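PsaG (Dunaliella salina, PDB 6SL5) is a small pigment-binding membrane subunit of photosystem I that carries chlorophyll a and beta-carotene and probably helps to attach the light-harvesting antenna. Local coordinates at residues S10-F14 with G77-Y82. Residues are numbered along the deposited sequence; the frame is centred on the assembly and turned at random.
With BCR (beta-carotene), chain B.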
# COMPACT_ATOMS: atom_id res chain seq x y z
N SER H 10 35.67 6.71 -58.98
CA SER H 10 34.85 7.13 -57.89
C SER H 10 35.35 8.38 -57.24
O SER H 10 34.57 9.31 -56.96
CB SER H 10 34.95 6.16 -56.79
OG SER H 10 34.13 6.75 -55.85
N THR H 11 36.65 8.38 -56.94
CA THR H 11 37.31 9.52 -56.25
C THR H 11 37.17 10.77 -57.10
O THR H 11 36.65 11.79 -56.60
CB THR H 11 38.81 9.28 -56.05
OG1 THR H 11 39.00 8.12 -55.24
CG2 THR H 11 39.51 10.47 -55.44
N VAL H 12 37.61 10.64 -58.34
CA VAL H 12 37.57 11.80 -59.19
C VAL H 12 36.14 12.29 -59.41
O VAL H 12 35.91 13.50 -59.43
CB VAL H 12 38.31 11.45 -60.49
CG1 VAL H 12 37.72 10.24 -61.19
CG2 VAL H 12 38.35 12.64 -61.38
N SER H 13 35.15 11.38 -59.53
CA SER H 13 33.78 11.84 -59.73
C SER H 13 33.24 12.53 -58.49
O SER H 13 32.57 13.56 -58.60
CB SER H 13 32.88 10.68 -60.16
OG SER H 13 32.97 9.60 -59.25
N PHE H 14 33.56 12.00 -57.32
CA PHE H 14 33.11 12.63 -56.09
C PHE H 14 33.83 13.97 -55.87
O PHE H 14 33.21 14.95 -55.42
CB PHE H 14 33.30 11.66 -54.92
CG PHE H 14 32.08 10.82 -54.66
CD1 PHE H 14 30.96 11.39 -54.09
CD2 PHE H 14 32.03 9.47 -55.01
CE1 PHE H 14 29.84 10.65 -53.84
CE2 PHE H 14 30.89 8.72 -54.77
CZ PHE H 14 29.79 9.31 -54.19
N GLY H 77 34.16 10.20 -50.35
CA GLY H 77 33.07 9.70 -51.13
C GLY H 77 33.53 8.55 -51.99
O GLY H 77 32.73 7.71 -52.37
N HIS H 78 34.84 8.53 -52.20
CA HIS H 78 35.55 7.54 -53.05
C HIS H 78 35.43 6.13 -52.47
O HIS H 78 35.49 5.16 -53.25
CB HIS H 78 36.97 8.10 -53.25
CG HIS H 78 38.18 7.43 -52.69
ND1 HIS H 78 38.91 7.99 -51.66
CD2 HIS H 78 38.91 6.38 -53.14
CE1 HIS H 78 39.99 7.26 -51.44
NE2 HIS H 78 39.99 6.25 -52.32
N VAL H 79 35.27 6.04 -51.15
CA VAL H 79 35.27 4.82 -50.45
C VAL H 79 33.96 4.67 -49.71
O VAL H 79 33.52 3.55 -49.46
CB VAL H 79 36.49 4.77 -49.52
CG1 VAL H 79 36.76 3.50 -49.22
CG2 VAL H 79 37.72 5.04 -50.27
N PHE H 80 33.29 5.76 -49.45
CA PHE H 80 32.00 5.67 -48.82
C PHE H 80 30.95 5.28 -49.85
O PHE H 80 30.11 4.41 -49.60
CB PHE H 80 31.68 6.99 -48.14
CG PHE H 80 30.25 7.19 -47.90
CD1 PHE H 80 29.51 8.06 -48.67
CD2 PHE H 80 29.62 6.48 -46.90
CE1 PHE H 80 28.17 8.23 -48.44
CE2 PHE H 80 28.28 6.66 -46.66
CZ PHE H 80 27.55 7.53 -47.43
N GLY H 81 30.97 5.92 -51.02
CA GLY H 81 29.99 5.67 -52.05
C GLY H 81 30.37 4.69 -53.14
O GLY H 81 29.48 4.22 -53.85
N TYR H 82 31.63 4.37 -53.31
CA TYR H 82 31.95 3.40 -54.35
C TYR H 82 32.83 2.27 -53.93
O TYR H 82 33.11 1.41 -54.77
CB TYR H 82 32.64 4.02 -55.53
CG TYR H 82 31.92 4.60 -56.73
CD1 TYR H 82 31.92 3.90 -57.93
CD2 TYR H 82 31.40 5.89 -56.72
CE1 TYR H 82 31.36 4.43 -59.06
CE2 TYR H 82 30.83 6.44 -57.85
CZ TYR H 82 30.81 5.70 -59.02
OH TYR H 82 30.25 6.22 -60.15
C1 BCR B . 45.40 20.65 -59.53
C2 BCR B . 45.88 21.90 -58.80
C3 BCR B . 47.36 21.79 -58.44
C4 BCR B . 47.63 20.54 -57.63
C5 BCR B . 46.93 19.31 -58.16
C6 BCR B . 45.72 19.44 -58.69
C7 BCR B . 44.67 18.41 -58.48
C8 BCR B . 44.50 17.76 -57.34
C9 BCR B . 43.48 16.75 -57.09
C10 BCR B . 43.20 16.19 -55.77
C11 BCR B . 43.08 14.94 -55.09
C33 BCR B . 47.60 17.97 -58.11
C31 BCR B . 46.14 20.51 -60.85
C32 BCR B . 43.90 20.70 -59.77
C34 BCR B . 42.67 16.25 -58.26
C12 BCR B . 42.91 13.84 -54.61
C13 BCR B . 42.63 12.46 -54.84
C14 BCR B . 42.26 11.52 -53.92
C15 BCR B . 42.05 11.60 -52.51
C16 BCR B . 41.49 11.05 -51.40
C17 BCR B . 41.63 11.53 -50.20
C18 BCR B . 41.39 10.89 -49.03
C19 BCR B . 40.91 9.49 -48.98
C20 BCR B . 40.43 8.46 -48.29
C21 BCR B . 39.96 7.14 -47.99
C22 BCR B . 39.64 6.63 -46.77
C23 BCR B . 39.18 5.23 -46.62
C24 BCR B . 37.94 4.78 -45.90
C25 BCR B . 37.60 3.34 -45.82
C26 BCR B . 38.51 2.40 -46.06
C27 BCR B . 38.12 1.28 -47.00
C28 BCR B . 36.80 0.70 -46.52
C29 BCR B . 35.74 1.79 -46.43
C30 BCR B . 36.17 2.90 -45.48
C35 BCR B . 42.76 11.99 -56.27
C36 BCR B . 41.63 11.62 -47.74
C37 BCR B . 39.77 7.49 -45.55
C38 BCR B . 39.87 2.39 -45.43
C39 BCR B . 36.14 2.39 -44.04
C40 BCR B . 35.23 4.08 -45.67
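Phe14 lays its ring over the backbone of Gly77 where helix 3-20 packs against the short helix 77-80 and the turn after it, in a subunit expected, as PsaG, to cross the membrane. The contact is a CH-pi one: CA of Gly77 lies 3.9 Å from the centroid of the Phe14 ring, 15° off its normal. Glycine suits the place because, having no side chain, it lets the Phe14 ring lie close over its CA. The Phe14 ring is also edged by Tyr82, whose CD2 sits 3.5 Å from Phe14 CE2, near the planes of both rings, so the two aromatics meet rim to rim rather than stacked.

Ser10, with its short side chain, sets its CA over one face of the Tyr82 ring and its OG at the edge of the Phe14 ring, in plane. That OG is anti to the backbone N (chi1 178°), which places it where it gives a weak hydrogen bond of 3.3 Å to His78 O. Thr11 runs alongside His78; its OG1 is hydrogen-bonded back to Ile7 O within its own helix, while His78 ND1 pairs with Ala75 O. Both residues line the beta-carotene pocket, and His78 also touches a chlorophyll a. The methyl of Thr11 and the imidazole edge of His78 meet the polyene at separate points: Thr11 CG2 lies 3.3 Å from carotene C14, and His78 CE1 3.4 Å from C20.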